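Local structure of GST N-terminal domain-containing protein (Pseudomonas syringae pv. tomato, 3IC8) at residues A[61-65]-A[66-70]; A[173-176]-A[177-181]; A[224-227]-A[228-232]; A[277-281]-A[282-286]. The protein is of unknown function but has the two domains of a glutathione S-transferase followed by an additional beta-rich region, and may bind glutathione. One frame throughout, in Å; residues are numbered along the deposited sequence.

Interaction 1 (A[61-65]-A[66-70])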
loop_
_atom_site.group_PDB
_atom_site.type_symbol
_atom_site.label_atom_id
_atom_site.label_comp_id
_atom_site.label_asym_id
_atom_site.label_seq_id
_atom_site.Cartn_x
_atom_site.Cartn_y
_atom_site.Cartn_z
ATOM N N ASP A 61 11.371 -37.759 -2.021
ATOM C CA ASP A 61 9.997 -37.779 -1.573
ATOM C C ASP A 61 9.174 -36.825 -2.404
ATOM O O ASP A 61 9.500 -35.678 -2.548
ATOM C CB ASP A 61 9.886 -37.403 -0.106
ATOM C CG ASP A 61 10.413 -38.460 0.806
ATOM O OD1 ASP A 61 9.751 -39.462 1.007
ATOM O OD2 ASP A 61 11.489 -38.273 1.341
ATOM N N ILE A 62 8.102 -37.343 -2.962
ATOM C CA ILE A 62 7.250 -36.603 -3.831
ATOM C C ILE A 62 5.897 -36.478 -3.193
ATOM O O ILE A 62 5.334 -37.444 -2.778
ATOM C CB ILE A 62 7.166 -37.293 -5.179
ATOM C CG1 ILE A 62 8.416 -36.983 -5.970
ATOM C CG2 ILE A 62 6.044 -36.772 -5.976
ATOM C CD1 ILE A 62 9.432 -37.995 -5.891
ATOM N N TYR A 63 5.388 -35.264 -3.106
ATOM C CA TYR A 63 4.117 -35.013 -2.467
ATOM C C TYR A 63 3.091 -34.502 -3.446
ATOM O O TYR A 63 3.292 -33.521 -4.088
ATOM C CB TYR A 63 4.296 -34.017 -1.341
ATOM C CG TYR A 63 5.202 -34.489 -0.257
ATOM C CD1 TYR A 63 4.704 -35.014 0.893
ATOM C CD2 TYR A 63 6.555 -34.423 -0.393
ATOM C CE1 TYR A 63 5.508 -35.436 1.854
ATOM C CE2 TYR A 63 7.350 -34.845 0.560
ATOM C CZ TYR A 63 6.828 -35.352 1.690
ATOM O OH TYR A 63 7.647 -35.784 2.674
ATOM N N CYS A 64 1.979 -35.205 -3.517
ATOM C CA CYS A 64 0.924 -34.986 -4.476
ATOM C C CYS A 64 -0.271 -34.420 -3.794
ATOM O O CYS A 64 -0.644 -34.867 -2.765
ATOM C CB CYS A 64 0.501 -36.305 -5.089
ATOM S SG CYS A 64 1.717 -37.152 -6.004
ATOM N N ASP A 65 -0.850 -33.398 -4.373
ATOM C CA ASP A 65 -2.053 -32.812 -3.849
ATOM C C ASP A 65 -1.701 -31.684 -2.933
ATOM O O ASP A 65 -0.956 -31.858 -2.007
ATOM C CB ASP A 65 -2.894 -33.838 -3.120
ATOM C CG ASP A 65 -4.302 -33.373 -2.908
ATOM O OD1 ASP A 65 -5.105 -33.456 -3.826
ATOM O OD2 ASP A 65 -4.622 -32.903 -1.832
ATOM N N THR A 66 -2.246 -30.519 -3.200
ATOM C CA THR A 66 -1.905 -29.360 -2.412
ATOM C C THR A 66 -2.325 -29.481 -0.980
ATOM O O THR A 66 -1.731 -28.914 -0.125
ATOM C CB THR A 66 -2.376 -28.046 -3.015
ATOM O OG1 THR A 66 -3.789 -27.943 -2.927
ATOM C CG2 THR A 66 -1.970 -27.990 -4.408
ATOM N N ALA A 67 -3.376 -30.209 -0.716
ATOM C CA ALA A 67 -3.810 -30.329 0.641
ATOM C C ALA A 67 -2.770 -31.021 1.501
ATOM O O ALA A 67 -2.563 -30.671 2.618
ATOM C CB ALA A 67 -5.091 -31.049 0.685
ATOM N N LEU A 68 -2.157 -32.040 0.951
ATOM C CA LEU A 68 -1.058 -32.740 1.558
ATOM C C LEU A 68 0.183 -31.896 1.680
ATOM O O LEU A 68 0.922 -32.019 2.605
ATOM C CB LEU A 68 -0.752 -34.004 0.786
ATOM C CG LEU A 68 0.163 -34.977 1.481
ATOM C CD1 LEU A 68 -0.549 -35.634 2.577
ATOM C CD2 LEU A 68 0.679 -35.963 0.543
HETATM N N MSE A 69 0.397 -31.058 0.694
HETATM C CA MSE A 69 1.559 -30.228 0.611
HETATM C C MSE A 69 1.600 -29.299 1.793
HETATM O O MSE A 69 2.640 -29.022 2.324
HETATM C CB MSE A 69 1.520 -29.444 -0.681
HETATM C CG MSE A 69 2.717 -28.618 -0.957
HETATM SE SE MSE A 69 2.565 -27.449 -2.482
HETATM C CE MSE A 69 2.614 -25.789 -1.622
ATOM N N ALA A 70 0.442 -28.830 2.204
ATOM C CA ALA A 70 0.349 -27.953 3.333
ATOM C C ALA A 70 0.815 -28.610 4.594
ATOM O O ALA A 70 1.496 -28.014 5.366
ATOM C CB ALA A 70 -1.046 -27.499 3.504
#
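The Y63 ring meets L68 at its edge: L68 CD2 comes up close to the ring plane and lies 4.2 Å from Y63 CD1, the two side chains running almost perpendicular to one another. The imidazole of H299, on strand 296-300, stacks with this ring, and the phenol OH is hydrogen-bonded to R72 NE, farther along helix 66-76. The other flat group is the D65 carboxylate, which reaches forward over the first turn of the helix. With CG opposite the backbone N (chi1 -164°), its OD2 arrives 3.2 Å from A67 N in a weak, bent capping bond, and the same oxygen lies 3.2 Å from A67 CB. D65 is thus the N-cap of helix 66-76. A positive phi of 93° at D65 turns the chain from strand 61-63 into this helix, within the thioredoxin-like N-terminal domain. In glutathione transferases, an acidic residue followed by a hydroxyl residue at this helix start usually holds the gamma-glutamyl end of glutathione; D65 and T66 are consistent with that pattern. An i to i+4 helical bond runs from M69 N to D65 O (3.1 Å), with the donor in the carbonyl plane. L68 CB packs against D65 O at 3.5 Å, and L68 CD2 against C64 O at 3.7 Å. The selenomethionine M69 carries its SE away from the turn, toward helix 16-25.

Interaction 2 (A[173-176]-A[177-181])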
loop_
_atom_site.group_PDB
_atom_site.type_symbol
_atom_site.label_atom_id
_atom_site.label_comp_id
_atom_site.label_asym_id
_atom_site.label_seq_id
_atom_site.Cartn_x
_atom_site.Cartn_y
_atom_site.Cartn_z
ATOM N N PHE A 173 -8.191 -12.084 9.580
ATOM C CA PHE A 173 -8.268 -13.304 8.828
ATOM C C PHE A 173 -9.489 -14.104 9.228
ATOM O O PHE A 173 -10.193 -13.732 10.121
ATOM C CB PHE A 173 -7.010 -14.115 8.997
ATOM C CG PHE A 173 -5.800 -13.435 8.512
ATOM C CD1 PHE A 173 -5.006 -12.743 9.364
ATOM C CD2 PHE A 173 -5.450 -13.484 7.213
ATOM C CE1 PHE A 173 -3.917 -12.130 8.925
ATOM C CE2 PHE A 173 -4.349 -12.866 6.789
ATOM C CZ PHE A 173 -3.586 -12.184 7.644
ATOM N N LEU A 174 -9.753 -15.178 8.517
ATOM C CA LEU A 174 -10.969 -15.940 8.687
ATOM C C LEU A 174 -11.109 -16.586 10.051
ATOM O O LEU A 174 -12.173 -16.675 10.581
ATOM C CB LEU A 174 -11.122 -16.985 7.585
ATOM C CG LEU A 174 -11.235 -16.517 6.148
ATOM C CD1 LEU A 174 -11.260 -17.657 5.270
ATOM C CD2 LEU A 174 -12.426 -15.736 5.939
ATOM N N PHE A 175 -10.009 -17.032 10.606
ATOM C CA PHE A 175 -10.015 -17.662 11.889
ATOM C C PHE A 175 -9.261 -16.866 12.912
ATOM O O PHE A 175 -8.726 -17.422 13.807
ATOM C CB PHE A 175 -9.455 -19.052 11.807
ATOM C CG PHE A 175 -10.396 -20.032 11.263
ATOM C CD1 PHE A 175 -10.448 -20.288 9.932
ATOM C CD2 PHE A 175 -11.230 -20.724 12.085
ATOM C CE1 PHE A 175 -11.297 -21.185 9.447
ATOM C CE2 PHE A 175 -12.077 -21.620 11.581
ATOM C CZ PHE A 175 -12.113 -21.842 10.267
ATOM N N GLY A 176 -9.222 -15.558 12.789
ATOM C CA GLY A 176 -8.416 -14.796 13.698
ATOM C C GLY A 176 -7.034 -14.676 13.139
ATOM O O GLY A 176 -6.709 -13.751 12.464
ATOM N N ALA A 177 -6.213 -15.639 13.469
ATOM C CA ALA A 177 -4.951 -15.831 12.844
ATOM C C ALA A 177 -5.147 -16.412 11.468
ATOM O O ALA A 177 -6.133 -17.015 11.187
ATOM C CB ALA A 177 -4.137 -16.736 13.664
ATOM N N PRO A 178 -4.164 -16.241 10.622
ATOM C CA PRO A 178 -4.204 -16.772 9.282
ATOM C C PRO A 178 -4.123 -18.285 9.258
ATOM O O PRO A 178 -3.624 -18.901 10.141
ATOM C CB PRO A 178 -2.981 -16.144 8.641
ATOM C CG PRO A 178 -2.164 -15.733 9.699
ATOM C CD PRO A 178 -2.978 -15.427 10.842
ATOM N N SER A 179 -4.645 -18.861 8.210
ATOM C CA SER A 179 -4.738 -20.284 8.097
ATOM C C SER A 179 -4.727 -20.696 6.651
ATOM O O SER A 179 -4.786 -19.885 5.796
ATOM C CB SER A 179 -5.956 -20.846 8.821
ATOM O OG SER A 179 -7.092 -20.060 8.684
ATOM N N ILE A 180 -4.671 -21.986 6.408
ATOM C CA ILE A 180 -4.698 -22.550 5.088
ATOM C C ILE A 180 -6.027 -22.194 4.465
ATOM O O ILE A 180 -6.145 -22.081 3.285
ATOM C CB ILE A 180 -4.441 -24.061 5.117
ATOM C CG1 ILE A 180 -4.442 -24.657 3.727
ATOM C CG2 ILE A 180 -5.470 -24.763 5.869
ATOM C CD1 ILE A 180 -3.397 -24.142 2.849
ATOM N N ALA A 181 -7.019 -21.993 5.299
ATOM C CA ALA A 181 -8.322 -21.585 4.848
ATOM C C ALA A 181 -8.361 -20.226 4.170
ATOM O O ALA A 181 -9.099 -20.053 3.260
ATOM C CB ALA A 181 -9.313 -21.664 5.950
#
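F173 lays its ring on P178, and every atom of the side chain has a neighbour near this turn. Its CB begins beside the A177 carbonyl, 3.7 Å from A177 O. With CG opposite its own carbonyl carbon (chi1 -62°), the ring swings over the proline: CG sits 3.8 Å from P178 CA, CD1 3.7 Å from P178 CD, and CE1 stays over that same CD. On the other flank CD2 and CE2 approach P178 CB, and at the tip CZ lies 4.1 Å from it. P178 CB therefore stands almost exactly above the ring, 3.8 Å from the F173 centroid and 6° off the normal, a well-centred CH-pi contact. G176 O lies at the ring edge, in plane. F173 opens a type I turn closed by G176, whose positive phi of 89° helps send the chain back toward helix 180-193. Within the turn F175 points its ring the other way: CD1 is 3.6 Å from S179 OG, while A181 CB meets CE1 near the ring plane at 4.0 Å. D182 takes hydrogen bonds from S179 N and L174 N, consistent with the N-capping box (Ser-x-x-Asp) known at the start of this helix in glutathione transferases. S224 of the second subunit also packs on F173. The side-chain contact is mostly apolar, so its cohesion probably comes chiefly from dispersion and the polarised C-H groups of proline.

Interaction 3 (A[224-227]-A[228-232])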
loop_
_atom_site.group_PDB
_atom_site.type_symbol
_atom_site.label_atom_id
_atom_site.label_comp_id
_atom_site.label_asym_id
_atom_site.label_seq_id
_atom_site.Cartn_x
_atom_site.Cartn_y
_atom_site.Cartn_z
ATOM N N SER A 224 14.481 -19.899 -6.878
ATOM C CA SER A 224 15.458 -20.017 -7.947
ATOM C C SER A 224 15.027 -21.094 -8.902
ATOM O O SER A 224 14.570 -22.110 -8.482
ATOM C CB SER A 224 16.815 -20.399 -7.413
ATOM O OG SER A 224 16.900 -20.195 -6.041
ATOM N N ASP A 225 15.206 -20.885 -10.191
ATOM C CA ASP A 225 14.845 -21.888 -11.175
ATOM C C ASP A 225 15.670 -23.137 -11.041
ATOM O O ASP A 225 16.826 -23.059 -10.750
ATOM C CB ASP A 225 15.064 -21.366 -12.572
ATOM C CG ASP A 225 14.172 -20.235 -12.905
ATOM O OD1 ASP A 225 13.310 -19.892 -12.095
ATOM O OD2 ASP A 225 14.324 -19.674 -13.997
ATOM N N LEU A 226 15.048 -24.282 -11.252
ATOM C CA LEU A 226 15.735 -25.532 -11.297
ATOM C C LEU A 226 15.230 -26.289 -12.478
ATOM O O LEU A 226 14.070 -26.358 -12.691
ATOM C CB LEU A 226 15.493 -26.308 -10.024
ATOM C CG LEU A 226 16.076 -27.698 -9.955
ATOM C CD1 LEU A 226 17.519 -27.621 -9.905
ATOM C CD2 LEU A 226 15.546 -28.489 -8.817
ATOM N N SER A 227 16.114 -26.862 -13.257
ATOM C CA SER A 227 15.704 -27.619 -14.406
ATOM C C SER A 227 15.072 -28.909 -13.994
ATOM O O SER A 227 15.338 -29.412 -12.947
ATOM C CB SER A 227 16.875 -27.879 -15.326
ATOM O OG SER A 227 17.629 -28.965 -14.906
ATOM N N SER A 228 14.215 -29.441 -14.835
ATOM C CA SER A 228 13.551 -30.690 -14.546
ATOM C C SER A 228 14.497 -31.853 -14.442
ATOM O O SER A 228 14.302 -32.738 -13.669
ATOM C CB SER A 228 12.425 -30.963 -15.524
ATOM O OG SER A 228 12.890 -31.400 -16.758
ATOM N N ALA A 229 15.522 -31.840 -15.255
ATOM C CA ALA A 229 16.553 -32.836 -15.210
ATOM C C ALA A 229 17.340 -32.796 -13.923
ATOM O O ALA A 229 17.697 -33.807 -13.387
ATOM C CB ALA A 229 17.451 -32.684 -16.381
ATOM N N ALA A 230 17.621 -31.608 -13.442
ATOM C CA ALA A 230 18.356 -31.455 -12.211
ATOM C C ALA A 230 17.566 -32.026 -11.067
ATOM O O ALA A 230 18.094 -32.557 -10.141
ATOM C CB ALA A 230 18.682 -30.044 -11.979
ATOM N N ALA A 231 16.272 -31.871 -11.145
ATOM C CA ALA A 231 15.368 -32.384 -10.160
ATOM C C ALA A 231 15.353 -33.889 -10.112
ATOM O O ALA A 231 15.280 -34.463 -9.072
ATOM C CB ALA A 231 14.023 -31.853 -10.409
ATOM N N ILE A 232 15.405 -34.533 -11.249
ATOM C CA ILE A 232 15.512 -35.958 -11.239
ATOM C C ILE A 232 16.807 -36.396 -10.578
ATOM O O ILE A 232 16.823 -37.309 -9.800
ATOM C CB ILE A 232 15.460 -36.505 -12.630
ATOM C CG1 ILE A 232 14.063 -36.353 -13.168
ATOM C CG2 ILE A 232 15.791 -37.926 -12.627
ATOM C CD1 ILE A 232 13.936 -36.632 -14.572
#
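S227 OG accepts the hydrogen bond of A230 N at 3.0 Å, somewhat bent (154° at the hydrogen), and so caps the first turn of helix 228-237. Its torsion makes this possible: chi1 of 82° sets OG between the backbone N and the carbonyl carbon, facing the N-H groups at the helix start. The hydroxyl oxygen also rests 3.3 Å from A230 CB. S227 O receives A231 N at 3.2 Å, from a donor tilted 21° out of the carbonyl plane, an i to i+4 helical bond. One residue earlier, L226 spreads its two methyls over the same turn, CD1 pressed close to A230 CB (3.4 Å) and CD2 4.0 Å from A231 CB. The contact of L226, just before the cap, with A231 has the spacing of a hydrophobic staple. L226 also packs on I5 of strand 4-8 and on R30 of strand 28-33, and S228 OG turns to D42 OD2. Serine and leucine divide the labour: the hydroxyl gives A230 N, in the first turn of the helix, a side-chain acceptor, while the leucine methyls pack along the alanines of that turn.

Interaction 4 (A[277-281]-A[282-286])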
loop_
_atom_site.group_PDB
_atom_site.type_symbol
_atom_site.label_atom_id
_atom_site.label_comp_id
_atom_site.label_asym_id
_atom_site.label_seq_id
_atom_site.Cartn_x
_atom_site.Cartn_y
_atom_site.Cartn_z
HETATM N N MSE A 277 4.268 -48.410 1.536
HETATM C CA MSE A 277 5.195 -48.383 2.630
HETATM C C MSE A 277 4.614 -47.905 3.936
HETATM O O MSE A 277 5.108 -48.239 4.976
HETATM C CB MSE A 277 6.379 -47.533 2.216
HETATM C CG MSE A 277 6.993 -48.026 0.932
HETATM SE SE MSE A 277 8.171 -49.513 1.177
HETATM C CE MSE A 277 9.267 -48.651 2.445
ATOM N N PHE A 278 3.587 -47.078 3.867
ATOM C CA PHE A 278 2.966 -46.549 5.050
ATOM C C PHE A 278 1.527 -46.213 4.778
ATOM O O PHE A 278 1.207 -45.698 3.746
ATOM C CB PHE A 278 3.725 -45.311 5.481
ATOM C CG PHE A 278 3.107 -44.567 6.615
ATOM C CD1 PHE A 278 3.493 -44.805 7.898
ATOM C CD2 PHE A 278 2.171 -43.602 6.394
ATOM C CE1 PHE A 278 2.954 -44.128 8.904
ATOM C CE2 PHE A 278 1.640 -42.927 7.414
ATOM C CZ PHE A 278 2.028 -43.194 8.664
ATOM N N THR A 279 0.665 -46.532 5.722
ATOM C CA THR A 279 -0.714 -46.128 5.699
ATOM C C THR A 279 -0.985 -45.439 7.006
ATOM O O THR A 279 -0.649 -45.933 8.044
ATOM C CB THR A 279 -1.654 -47.304 5.476
ATOM O OG1 THR A 279 -2.992 -46.840 5.457
ATOM C CG2 THR A 279 -1.546 -48.262 6.573
ATOM N N GLY A 280 -1.577 -44.266 6.937
ATOM C CA GLY A 280 -1.716 -43.395 8.078
ATOM C C GLY A 280 -2.977 -42.600 8.016
ATOM O O GLY A 280 -3.707 -42.710 7.082
ATOM N N ARG A 281 -3.234 -41.830 9.051
ATOM C CA ARG A 281 -4.428 -41.021 9.151
ATOM C C ARG A 281 -4.523 -39.950 8.077
ATOM O O ARG A 281 -5.562 -39.712 7.513
ATOM C CB ARG A 281 -4.439 -40.343 10.502
ATOM C CG ARG A 281 -4.874 -41.193 11.621
ATOM C CD ARG A 281 -4.359 -40.638 12.927
ATOM N NE ARG A 281 -4.512 -41.560 14.042
ATOM C CZ ARG A 281 -3.801 -42.666 14.213
ATOM N NH1 ARG A 281 -2.879 -43.018 13.341
ATOM N NH2 ARG A 281 -4.017 -43.425 15.266
ATOM N N GLU A 282 -3.406 -39.314 7.818
ATOM C CA GLU A 282 -3.301 -38.316 6.812
ATOM C C GLU A 282 -2.609 -38.779 5.558
ATOM O O GLU A 282 -2.605 -38.071 4.588
ATOM C CB GLU A 282 -2.527 -37.154 7.383
ATOM C CG GLU A 282 -3.203 -36.480 8.514
ATOM C CD GLU A 282 -4.381 -35.624 8.095
ATOM O OE1 GLU A 282 -4.433 -35.189 6.956
ATOM O OE2 GLU A 282 -5.264 -35.381 8.913
ATOM N N GLU A 283 -1.990 -39.943 5.573
ATOM C CA GLU A 283 -1.057 -40.275 4.519
ATOM C C GLU A 283 -0.951 -41.711 4.044
ATOM O O GLU A 283 -1.051 -42.626 4.799
ATOM C CB GLU A 283 0.324 -39.830 4.968
ATOM C CG GLU A 283 1.239 -39.441 3.889
ATOM C CD GLU A 283 2.543 -38.952 4.421
ATOM O OE1 GLU A 283 2.861 -39.202 5.580
ATOM O OE2 GLU A 283 3.260 -38.302 3.684
ATOM N N LEU A 284 -0.695 -41.873 2.768
ATOM C CA LEU A 284 -0.257 -43.121 2.217
ATOM C C LEU A 284 1.061 -42.933 1.494
ATOM O O LEU A 284 1.210 -42.019 0.735
ATOM C CB LEU A 284 -1.282 -43.665 1.251
ATOM C CG LEU A 284 -2.709 -43.792 1.720
ATOM C CD1 LEU A 284 -3.604 -43.570 0.593
ATOM C CD2 LEU A 284 -2.909 -45.113 2.248
ATOM N N ILE A 285 2.013 -43.816 1.723
ATOM C CA ILE A 285 3.302 -43.724 1.075
ATOM C C ILE A 285 3.625 -44.909 0.185
ATOM O O ILE A 285 3.511 -46.034 0.574
ATOM C CB ILE A 285 4.395 -43.577 2.079
ATOM C CG1 ILE A 285 4.004 -42.554 3.107
ATOM C CG2 ILE A 285 5.610 -43.090 1.431
ATOM C CD1 ILE A 285 5.117 -42.081 3.874
ATOM N N LEU A 286 4.092 -44.633 -0.994
ATOM C CA LEU A 286 4.309 -45.707 -1.868
ATOM C C LEU A 286 5.692 -45.607 -2.475
ATOM O O LEU A 286 6.163 -44.542 -2.778
ATOM C CB LEU A 286 3.144 -45.739 -2.834
ATOM C CG LEU A 286 3.192 -46.242 -4.233
ATOM C CD1 LEU A 286 1.901 -45.923 -4.888
ATOM C CD2 LEU A 286 4.311 -45.522 -4.873
#
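A beta hairpin with a classic bulge joins strands 272-279 and 284-290, M277 and F278 together facing I285. The I285 carbonyl takes two donors: M277 N at 2.7 Å in a nearly linear bond (170°), and F278 N in a weak one at 3.5 Å. In return I285 N gives a 2.9 Å bond to F278 O, an oxygen that L284 CA also approaches at 3.3 Å in a C-H...O contact. Nearer the tip a weak, bent bond links G280 N to E283 O. F278 has CG opposite its backbone N (chi1 174°); its CB meets I285 CG1 at 3.6 Å, and the ring extends toward the tip, bringing CD2 3.7 Å from E283 O. G280, lacking a CB, lets the ring pass beside it. On the other face T279 OG1 touches L284 CD2 at 3.6 Å and is hydrogen-bonded to D250. E283 OE2 finds H299 ND1, and R281, at the tip, makes a salt bridge to E246. Strand 296-300 pairs with the outer side of L284 and L286 through the main chain, so this is a bulged antiparallel hairpin built into the mixed sheet that continues from the thioredoxin-like domain.

Interactions 1, 3 and 4 reach one mixed sheet, while interaction 2 lies in the helical C-terminal domain. Interaction 1 is central: A70 CB touches I180 CD1 of interaction 2 at 4.1 Å, across the domain interface, and L68 CD1 meets E282 O of interaction 4 at 3.8 Å. H299 bridges interactions 1 and 4, stacking with Y63 and hydrogen-bonded to E283; their centres are 12 Å apart. Interaction 3 sits at the far edge of the sheet, its centre about 33 Å from that of interaction 2, yet S224 of the second subunit packs on F173. The family pattern would put the gamma-glutamyl end of glutathione near interaction 1.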